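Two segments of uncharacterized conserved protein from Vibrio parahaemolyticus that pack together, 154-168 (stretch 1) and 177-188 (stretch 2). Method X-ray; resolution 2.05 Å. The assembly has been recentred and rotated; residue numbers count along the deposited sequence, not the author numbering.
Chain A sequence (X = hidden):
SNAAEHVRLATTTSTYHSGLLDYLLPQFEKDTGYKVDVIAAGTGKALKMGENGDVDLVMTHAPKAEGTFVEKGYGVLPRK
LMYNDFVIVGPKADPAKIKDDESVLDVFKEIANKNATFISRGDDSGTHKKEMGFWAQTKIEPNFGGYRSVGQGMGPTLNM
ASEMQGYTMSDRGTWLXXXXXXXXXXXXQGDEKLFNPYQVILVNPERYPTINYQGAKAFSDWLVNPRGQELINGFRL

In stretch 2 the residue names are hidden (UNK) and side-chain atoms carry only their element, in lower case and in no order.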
HETATM    1  N   MSE A 154      14.874 -13.157   2.386  1.00 20.14           N
HETATM    2  CA  MSE A 154      14.746 -13.194   0.932  1.00 20.29           C
HETATM    3  C   MSE A 154      16.089 -12.924   0.227  1.00 17.88           C
HETATM    4  O   MSE A 154      16.475 -13.645  -0.694  1.00 14.79           O
HETATM    5  CB  MSE A 154      13.685 -12.178   0.475  1.00 13.79           C
HETATM    6  CG  MSE A 154      13.226 -12.352  -0.965  1.00 15.47           C
HETATM    7 SE   MSE A 154      12.302 -14.049  -1.180  0.82 28.08          SE
HETATM    8  CE  MSE A 154      13.650 -15.054  -2.178  1.00 17.48           C
ATOM      9  N   GLY A 155      16.783 -11.870   0.651  1.00 16.33           N
ATOM     10  CA  GLY A 155      18.064 -11.514   0.053  1.00 16.21           C
ATOM     11  C   GLY A 155      19.101 -12.634   0.128  1.00 16.36           C
ATOM     12  O   GLY A 155      19.654 -13.042  -0.885  1.00 18.07           O
ATOM     13  N   PRO A 156      19.384 -13.127   1.342  1.00 18.41           N
ATOM     14  CA  PRO A 156      20.339 -14.235   1.505  1.00 12.64           C
ATOM     15  C   PRO A 156      19.896 -15.480   0.728  1.00 17.33           C
ATOM     16  O   PRO A 156      20.738 -16.191   0.191  1.00 18.14           O
ATOM     17  CB  PRO A 156      20.311 -14.501   3.016  1.00  9.84           C
ATOM     18  CG  PRO A 156      19.981 -13.105   3.603  1.00 17.53           C
ATOM     19  CD  PRO A 156      18.954 -12.560   2.635  1.00 18.02           C
ATOM     20  N   THR A 157      18.593 -15.733   0.681  1.00 14.89           N
ATOM     21  CA  THR A 157      18.044 -16.821  -0.130  1.00 11.43           C
ATOM     22  C   THR A 157      18.404 -16.625  -1.605  1.00 14.62           C
ATOM     23  O   THR A 157      18.897 -17.548  -2.242  1.00 19.62           O
ATOM     24  CB  THR A 157      16.517 -16.962   0.076  1.00 16.21           C
ATOM     25  OG1 THR A 157      16.276 -17.333   1.435  1.00 15.76           O
ATOM     26  CG2 THR A 157      15.926 -18.039  -0.840  1.00  9.28           C
ATOM     27  N   LEU A 158      18.194 -15.419  -2.137  1.00 14.58           N
ATOM     28  CA  LEU A 158      18.657 -15.118  -3.500  1.00 12.32           C
ATOM     29  C   LEU A 158      20.174 -15.345  -3.689  1.00 15.23           C
ATOM     30  O   LEU A 158      20.603 -15.960  -4.679  1.00 13.45           O
ATOM     31  CB  LEU A 158      18.265 -13.688  -3.917  1.00 11.65           C
ATOM     32  CG  LEU A 158      16.761 -13.491  -4.192  1.00 15.22           C
ATOM     33  CD1 LEU A 158      16.402 -12.000  -4.311  1.00 16.71           C
ATOM     34  CD2 LEU A 158      16.298 -14.265  -5.431  1.00 15.33           C
ATOM     35  N   ASN A 159      20.985 -14.835  -2.756  1.00 12.43           N
ATOM     36  CA  ASN A 159      22.436 -15.008  -2.822  1.00 13.70           C
ATOM     37  C   ASN A 159      22.786 -16.484  -2.865  1.00 18.49           C
ATOM     38  O   ASN A 159      23.674 -16.906  -3.605  1.00 19.05           O
ATOM     39  CB  ASN A 159      23.141 -14.343  -1.619  1.00 15.95           C
ATOM     40  CG  ASN A 159      22.993 -12.825  -1.620  1.00 19.99           C
ATOM     41  OD1 ASN A 159      22.879 -12.209  -2.677  1.00 20.15           O
ATOM     42  ND2 ASN A 159      22.997 -12.218  -0.426  1.00 20.97           N
HETATM   43  N   MSE A 160      22.070 -17.274  -2.075  1.00 14.52           N
HETATM   44  CA  MSE A 160      22.298 -18.714  -2.060  1.00 19.30           C
HETATM   45  C   MSE A 160      21.929 -19.331  -3.416  1.00 17.05           C
HETATM   46  O   MSE A 160      22.668 -20.147  -3.961  1.00 18.75           O
HETATM   47  CB  MSE A 160      21.511 -19.376  -0.915  1.00 18.73           C
HETATM   48  CG  MSE A 160      21.910 -20.827  -0.644  1.00 26.65           C
HETATM   49 SE   MSE A 160      23.802 -20.993  -0.074  0.63 36.98          SE
HETATM   50  CE  MSE A 160      23.695 -19.790   1.419  1.00 15.52           C
ATOM     51  N   ALA A 161      20.786 -18.934  -3.964  1.00 14.56           N
ATOM     52  CA  ALA A 161      20.352 -19.471  -5.248  1.00 13.41           C
ATOM     53  C   ALA A 161      21.364 -19.136  -6.360  1.00 16.48           C
ATOM     54  O   ALA A 161      21.608 -19.949  -7.257  1.00 16.26           O
ATOM     55  CB  ALA A 161      18.942 -18.967  -5.600  1.00 13.35           C
ATOM     56  N   SER A 162      21.952 -17.945  -6.299  1.00 13.01           N
ATOM     57  CA  SER A 162      22.955 -17.539  -7.281  1.00 15.16           C
ATOM     58  C   SER A 162      24.240 -18.344  -7.089  1.00 15.68           C
ATOM     59  O   SER A 162      24.848 -18.811  -8.059  1.00 16.96           O
ATOM     60  CB  SER A 162      23.234 -16.026  -7.181  1.00 17.49           C
ATOM     61  OG  SER A 162      24.137 -15.587  -8.191  1.00 16.20           O
ATOM     62  N   GLU A 163      24.661 -18.509  -5.837  1.00 16.34           N
ATOM     63  CA  GLU A 163      25.876 -19.271  -5.556  1.00 21.17           C
ATOM     64  C   GLU A 163      25.759 -20.718  -6.053  1.00 21.75           C
ATOM     65  O   GLU A 163      26.679 -21.268  -6.683  1.00 20.71           O
ATOM     66  CB  GLU A 163      26.164 -19.269  -4.060  1.00 19.27           C
ATOM     67  CG  GLU A 163      27.284 -20.206  -3.644  1.00 22.79           C
ATOM     68  CD  GLU A 163      28.612 -19.862  -4.300  1.00 28.43           C
ATOM     69  OE1 GLU A 163      28.912 -18.660  -4.450  1.00 25.84           O
ATOM     70  OE2 GLU A 163      29.358 -20.800  -4.660  1.00 30.22           O
HETATM   71  N   MSE A 164      24.616 -21.336  -5.779  1.00 16.43           N
HETATM   72  CA  MSE A 164      24.435 -22.741  -6.119  1.00 18.45           C
HETATM   73  C   MSE A 164      23.798 -22.944  -7.487  1.00 19.77           C
HETATM   74  O   MSE A 164      23.545 -24.077  -7.896  1.00 19.44           O
HETATM   75  CB  MSE A 164      23.634 -23.444  -5.029  1.00 15.50           C
HETATM   76  CG  MSE A 164      24.375 -23.477  -3.723  1.00 24.49           C
HETATM   77 SE   MSE A 164      23.395 -24.489  -2.405  0.52 36.08          SE
HETATM   78  CE  MSE A 164      23.457 -26.223  -3.313  1.00 71.01           C
ATOM     79  N   GLN A 165      23.562 -21.846  -8.202  1.00 21.39           N
ATOM     80  CA  GLN A 165      22.835 -21.906  -9.476  1.00 22.25           C
ATOM     81  C   GLN A 165      21.549 -22.715  -9.341  1.00 23.95           C
ATOM     82  O   GLN A 165      21.347 -23.720 -10.023  1.00 19.94           O
ATOM     83  CB  GLN A 165      23.724 -22.486 -10.581  1.00 17.92           C
ATOM     84  CG  GLN A 165      24.822 -21.509 -11.018  1.00 15.39           C
ATOM     85  CD  GLN A 165      24.233 -20.248 -11.635  1.00 21.19           C
ATOM     86  OE1 GLN A 165      23.768 -20.268 -12.780  1.00 20.41           O
ATOM     87  NE2 GLN A 165      24.234 -19.146 -10.875  1.00 21.07           N
ATOM     88  N   GLY A 166      20.674 -22.275  -8.451  1.00 21.41           N
ATOM     89  CA  GLY A 166      19.399 -22.947  -8.279  1.00 21.44           C
ATOM     90  C   GLY A 166      18.205 -22.036  -8.486  1.00 21.15           C
ATOM     91  O   GLY A 166      18.349 -20.839  -8.750  1.00 16.27           O
ATOM     92  N   TYR A 167      17.019 -22.623  -8.365  1.00 18.96           N
ATOM     93  CA  TYR A 167      15.771 -21.897  -8.497  1.00 14.30           C
ATOM     94  C   TYR A 167      15.293 -21.424  -7.130  1.00 16.25           C
ATOM     95  O   TYR A 167      15.598 -22.035  -6.115  1.00 20.31           O
ATOM     96  CB  TYR A 167      14.704 -22.814  -9.089  1.00 14.43           C
ATOM     97  CG  TYR A 167      14.995 -23.256 -10.509  1.00 18.73           C
ATOM     98  CD1 TYR A 167      14.485 -22.552 -11.600  1.00 18.90           C
ATOM     99  CD2 TYR A 167      15.773 -24.383 -10.757  1.00 17.14           C
ATOM    100  CE1 TYR A 167      14.756 -22.965 -12.912  1.00 14.77           C
ATOM    101  CE2 TYR A 167      16.044 -24.809 -12.058  1.00 20.14           C
ATOM    102  CZ  TYR A 167      15.529 -24.100 -13.129  1.00 20.79           C
ATOM    103  OH  TYR A 167      15.798 -24.527 -14.408  1.00 20.43           O
ATOM    104  N   THR A 168      14.535 -20.338  -7.116  1.00 14.61           N
ATOM    105  CA  THR A 168      13.799 -19.939  -5.920  1.00 17.63           C
ATOM    106  C   THR A 168      12.573 -19.096  -6.318  1.00 18.07           C
ATOM    107  O   THR A 168      12.468 -18.621  -7.461  1.00 16.53           O
ATOM    108  CB  THR A 168      14.710 -19.168  -4.914  1.00 19.13           C
ATOM    109  OG1 THR A 168      14.101 -19.160  -3.617  1.00 19.24           O
ATOM    110  CG2 THR A 168      14.955 -17.733  -5.361  1.00 19.74           C
ATOM    111  N   UNK A 177      16.061  -5.340  -6.505  1.00 15.83           N
ATOM    112  CA  UNK A 177      17.149  -4.728  -5.735  1.00 23.90           C
ATOM    113  C   UNK A 177      18.437  -5.532  -5.811  1.00 24.73           C
ATOM    114  O   UNK A 177      19.519  -4.963  -5.714  1.00 21.91           O
ATOM    115  c   UNK A 177      16.746  -4.527  -4.271  1.00 19.67           C
ATOM    116  N   UNK A 178      18.319  -6.849  -5.972  1.00 23.38           N
ATOM    117  CA  UNK A 178      19.486  -7.738  -5.942  1.00 22.01           C
ATOM    118  C   UNK A 178      20.010  -8.185  -7.323  1.00 20.45           C
ATOM    119  O   UNK A 178      21.118  -8.703  -7.430  1.00 24.42           O
ATOM    120  c   UNK A 178      19.334  -8.810  -3.600  1.00 24.53           C
ATOM    121  o   UNK A 178      19.738  -8.330   0.528  1.00 30.65           O
ATOM    122  c   UNK A 178      18.609  -7.830  -1.500  1.00 15.15           C
ATOM    123  c   UNK A 178      19.172  -8.986  -5.098  1.00 19.33           C
ATOM    124  c   UNK A 178      20.488  -9.319  -1.520  1.00 24.93           C
ATOM    125  c   UNK A 178      18.472  -7.991  -2.875  1.00 24.52           C
ATOM    126  c   UNK A 178      19.616  -8.495  -0.833  1.00 22.78           C
ATOM    127  c   UNK A 178      20.340  -9.477  -2.903  1.00 29.32           C
ATOM    128  N   UNK A 179      19.223  -7.998  -8.377  1.00 23.29           N
ATOM    129  CA  UNK A 179      19.543  -8.633  -9.660  1.00 18.28           C
ATOM    130  C   UNK A 179      20.944  -8.271 -10.155  1.00 20.83           C
ATOM    131  O   UNK A 179      21.615  -9.086 -10.788  1.00 25.56           O
ATOM    132  c   UNK A 179      18.492  -8.288 -10.716  1.00 19.14           C
ATOM    133  c   UNK A 179      17.306  -6.454 -11.974  1.00 26.37           C
ATOM    134  o   UNK A 179      17.051  -7.204 -12.915  1.00 25.98           O
ATOM    135  n   UNK A 179      16.652  -5.317 -11.762  1.00 21.74           N
ATOM    136  c   UNK A 179      18.396  -6.791 -10.992  1.00 24.99           C
ATOM    137  N   UNK A 180      21.398  -7.066  -9.837  1.00 19.35           N
ATOM    138  CA  UNK A 180      22.705  -6.603 -10.303  1.00 29.79           C
ATOM    139  C   UNK A 180      23.863  -7.485  -9.821  1.00 27.97           C
ATOM    140  O   UNK A 180      24.937  -7.495 -10.423  1.00 24.51           O
ATOM    141  c   UNK A 180      22.939  -5.141  -9.894  1.00 39.49           C
ATOM    142  n   UNK A 180      24.555  -4.809  -8.094  1.00 62.06           N
ATOM    143  o   UNK A 180      22.378  -5.018  -7.540  1.00 58.73           O
ATOM    144  c   UNK A 180      23.268  -4.987  -8.400  1.00 57.38           C
ATOM    145  N   UNK A 181      23.646  -8.227  -8.739  1.00 23.73           N
ATOM    146  CA  UNK A 181      24.688  -9.101  -8.209  1.00 23.55           C
ATOM    147  C   UNK A 181      24.294 -10.586  -8.220  1.00 27.55           C
ATOM    148  O   UNK A 181      24.952 -11.416  -7.596  1.00 27.35           O
ATOM    149  c   UNK A 181      23.562  -8.460  -3.251  1.00 52.12           C
ATOM    150  n   UNK A 181      23.743  -7.495  -2.119  1.00 57.44           N
ATOM    151  c   UNK A 181      24.056  -8.865  -5.715  1.00 35.82           C
ATOM    152  c   UNK A 181      25.101  -8.661  -6.798  1.00 26.79           C
ATOM    153  c   UNK A 181      24.503  -8.179  -4.416  1.00 45.79           C
ATOM    154  N   UNK A 182      23.223 -10.925  -8.928  1.00 23.08           N
ATOM    155  CA  UNK A 182      22.804 -12.323  -9.019  1.00 23.91           C
ATOM    156  C   UNK A 182      23.058 -12.885 -10.419  1.00 24.95           C
ATOM    157  O   UNK A 182      22.777 -12.233 -11.416  1.00 25.50           O
ATOM    158  c   UNK A 182      19.452 -11.905  -7.010  1.00 20.50           C
ATOM    159  c   UNK A 182      20.968 -12.026  -7.228  1.00 20.93           C
ATOM    160  c   UNK A 182      21.608 -12.979  -6.222  1.00 17.54           C
ATOM    161  c   UNK A 182      21.319 -12.460  -8.659  1.00 21.85           C
ATOM    162  N   UNK A 183      23.580 -14.101 -10.488  1.00 21.78           N
ATOM    163  CA  UNK A 183      23.730 -14.783 -11.769  1.00 23.88           C
ATOM    164  C   UNK A 183      22.477 -15.598 -12.022  1.00 20.09           C
ATOM    165  O   UNK A 183      22.544 -16.818 -12.141  1.00 21.21           O
ATOM    166  o   UNK A 183      27.306 -15.649 -11.608  1.00 65.77           O
ATOM    167  o   UNK A 183      26.277 -13.752 -12.015  1.00 55.44           O
ATOM    168  c   UNK A 183      26.265 -14.985 -11.795  1.00 51.83           C
ATOM    169  c   UNK A 183      24.941 -15.724 -11.754  1.00 32.52           C
ATOM    170  N   UNK A 184      21.337 -14.916 -12.072  1.00 16.60           N
ATOM    171  CA  UNK A 184      20.043 -15.553 -12.228  1.00 16.73           C
ATOM    172  C   UNK A 184      19.202 -14.643 -13.115  1.00 15.76           C
ATOM    173  O   UNK A 184      19.569 -13.491 -13.343  1.00 23.71           O
ATOM    174  c   UNK A 184      20.195 -17.848  -9.941  1.00 17.44           C
ATOM    175  c   UNK A 184      19.382 -16.048  -8.374  1.00 15.54           C
ATOM    176  c   UNK A 184      20.088 -16.354  -9.702  1.00 15.69           C
ATOM    177  c   UNK A 184      19.351 -15.666 -10.861  1.00 15.12           C
ATOM    178  N   UNK A 185      18.072 -15.162 -13.573  1.00 18.89           N
ATOM    179  CA  UNK A 185      17.068 -14.393 -14.312  1.00 23.72           C
ATOM    180  C   UNK A 185      15.694 -14.774 -13.791  1.00 20.68           C
ATOM    181  O   UNK A 185      15.537 -15.819 -13.149  1.00 19.41           O
ATOM    182  c   UNK A 185      18.069 -14.035 -16.649  1.00 46.86           C
ATOM    183  o   UNK A 185      17.395 -15.558 -18.399  1.00 54.04           O
ATOM    184  c   UNK A 185      17.086 -14.767 -15.793  1.00 30.29           C
ATOM    185  o   UNK A 185      18.627 -13.814 -18.959  1.00 71.42           O
ATOM    186  c   UNK A 185      18.024 -14.505 -18.106  1.00 60.19           C
ATOM    187  N   UNK A 186      14.692 -13.954 -14.101  1.00 19.33           N
ATOM    188  CA  UNK A 186      13.305 -14.366 -13.945  1.00 17.32           C
ATOM    189  C   UNK A 186      13.004 -15.406 -15.021  1.00 22.89           C
ATOM    190  O   UNK A 186      13.177 -15.146 -16.215  1.00 23.30           O
ATOM    191  c   UNK A 186      10.892 -13.671 -14.189  1.00 19.41           C
ATOM    192  c   UNK A 186      12.345 -13.184 -14.102  1.00 22.02           C
ATOM    193  c   UNK A 186      11.707 -10.925 -13.144  1.00 21.52           C
ATOM    194  c   UNK A 186      12.506 -12.194 -12.943  1.00 24.47           C
ATOM    195  N   UNK A 187      12.565 -16.591 -14.614  1.00 19.21           N
ATOM    196  CA  UNK A 187      12.343 -17.645 -15.591  1.00 17.36           C
ATOM    197  C   UNK A 187      10.868 -17.946 -15.760  1.00 23.37           C
ATOM    198  O   UNK A 187      10.468 -18.501 -16.777  1.00 27.86           O
ATOM    199  c   UNK A 187      15.159 -20.229 -14.825  1.00 18.57           C
ATOM    200  c   UNK A 187      13.097 -18.930 -15.223  1.00 19.86           C
ATOM    201  c   UNK A 187      14.621 -18.898 -15.273  1.00 20.83           C
ATOM    202  c   UNK A 187      15.108 -18.563 -16.680  1.00 22.11           C
ATOM    203  N   UNK A 188      10.064 -17.598 -14.764  1.00 19.27           N
ATOM    204  CA  UNK A 188       8.629 -17.824 -14.876  1.00 23.63           C
ATOM    205  C   UNK A 188       7.829 -16.838 -14.036  1.00 26.52           C
ATOM    206  O   UNK A 188       8.147 -16.603 -12.868  1.00 26.10           O
ATOM    207  c   UNK A 188       8.281 -19.257 -14.478  1.00 25.89           C
ATOM    208  c   UNK A 188       6.235 -20.050 -15.687  1.00 27.16           C
ATOM    209  c   UNK A 188       4.088 -20.126 -14.627  1.00 28.06           C
ATOM    210  c   UNK A 188       6.814 -19.558 -14.528  1.00 24.42           C
ATOM    211  c   UNK A 188       4.653 -19.622 -13.464  1.00 28.80           C
ATOM    212  c   UNK A 188       6.015 -19.344 -13.422  1.00 23.80           C
ATOM    213  c   UNK A 188       4.879 -20.338 -15.738  1.00 29.89           C
TER
HETATM  214  O   HOH W   1      23.060 -18.346 -14.764  1.00 26.15           O

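Position 177 carries a single side-chain carbon that touches nothing on stretch 1, and is Ala177; its small methyl takes no part in the contact. Position 178 has one carbon followed by a six-carbon ring bearing one oxygen. The ring lies over Gly155, whose CA sits above one face in a CH-pi contact, while OD1 of Asn159 approaches the edge; this is the signature of a tyrosine. Tyr178 suits a glycine partner: CA of Gly155 comes within 3.5 Å of CZ of Tyr178, and an ideal CB on that glycine would fall 2.2 Å from OH of Tyr178, a clash.

At position 179 three carbons run in a row, the third carrying one oxygen and one nitrogen, which makes Gln179; its CB points away from stretch 1. Position 180 has two carbons, the second bearing one oxygen and one nitrogen. It is Asn180, exposed and out of reach of the helix. At position 181 four carbons in a row end in nitrogen, and the chain passes OD1 of Asn159; this is Lys181, with CE of Lys181 3.9 Å from OD1 of Asn159. It suits an exposed border where its aliphatic part can pack while the amine stays near solvent.

Position 182 shows four carbons forked at the second, and they meet Leu158, Asn159 and Ser162. This is Leu182. Its CD1 lies 3.8 Å from CB of Leu158 and its CD2 3.6 Å from CB of Ser162, so both branches of the fork rest on the helix. Position 183 has two carbons, the second carrying two oxygens, and lies beside Ser162 and Gln165: Asp183. Although its CB points toward stretch 1, its hydrogen bonds to the helix end use the backbone, leaving the carboxylate at an exposed site that suits its charge.

Position 184 again has four carbons forked at the second, here among Leu158, Ala161, Ser162 and Gly166. Leu184 is buried; its CD1 stands 4.1 Å from CB of Ala161 and its CD2 3.7 Å from O of Ala161, so the leucine packs against the helix backbone as well as the alanine methyl.

Position 185, with three carbons and two oxygens on the third, is Glu185; position 186, four carbons forked at the first with one arm two carbons long, is Ile186. Neither reaches stretch 1. Position 187 has four carbons forked at the second, one of which touches the ring of Tyr167. Leu187 places CD1 3.4 Å from CE1 of Tyr167, an apolar fit in a buried site. Position 188, one carbon and an unsubstituted six-carbon ring, is Phe188, buried but out of reach.

The contact joins apolar packing to a polar clasp. Leu182 packs on Leu158 and Ser162, Leu184 on these and Ala161, and Tyr178 covers Gly155. Where the helix ends in a Schellman motif, N of Asp183 donates to OG of Ser162 at 2.8 Å, and NE2 of Gln165 donates to O of Asp183 at 3.1 Å. The same NE2 of Gln165 also donates to O of Ser162 at 2.9 Å, so one amide nitrogen links the last helical turn and stretch 2, while a water bridges OE1 of Gln165 and O of Asp183.

Stretch 2 (177-188) AYQNKLDLEILF
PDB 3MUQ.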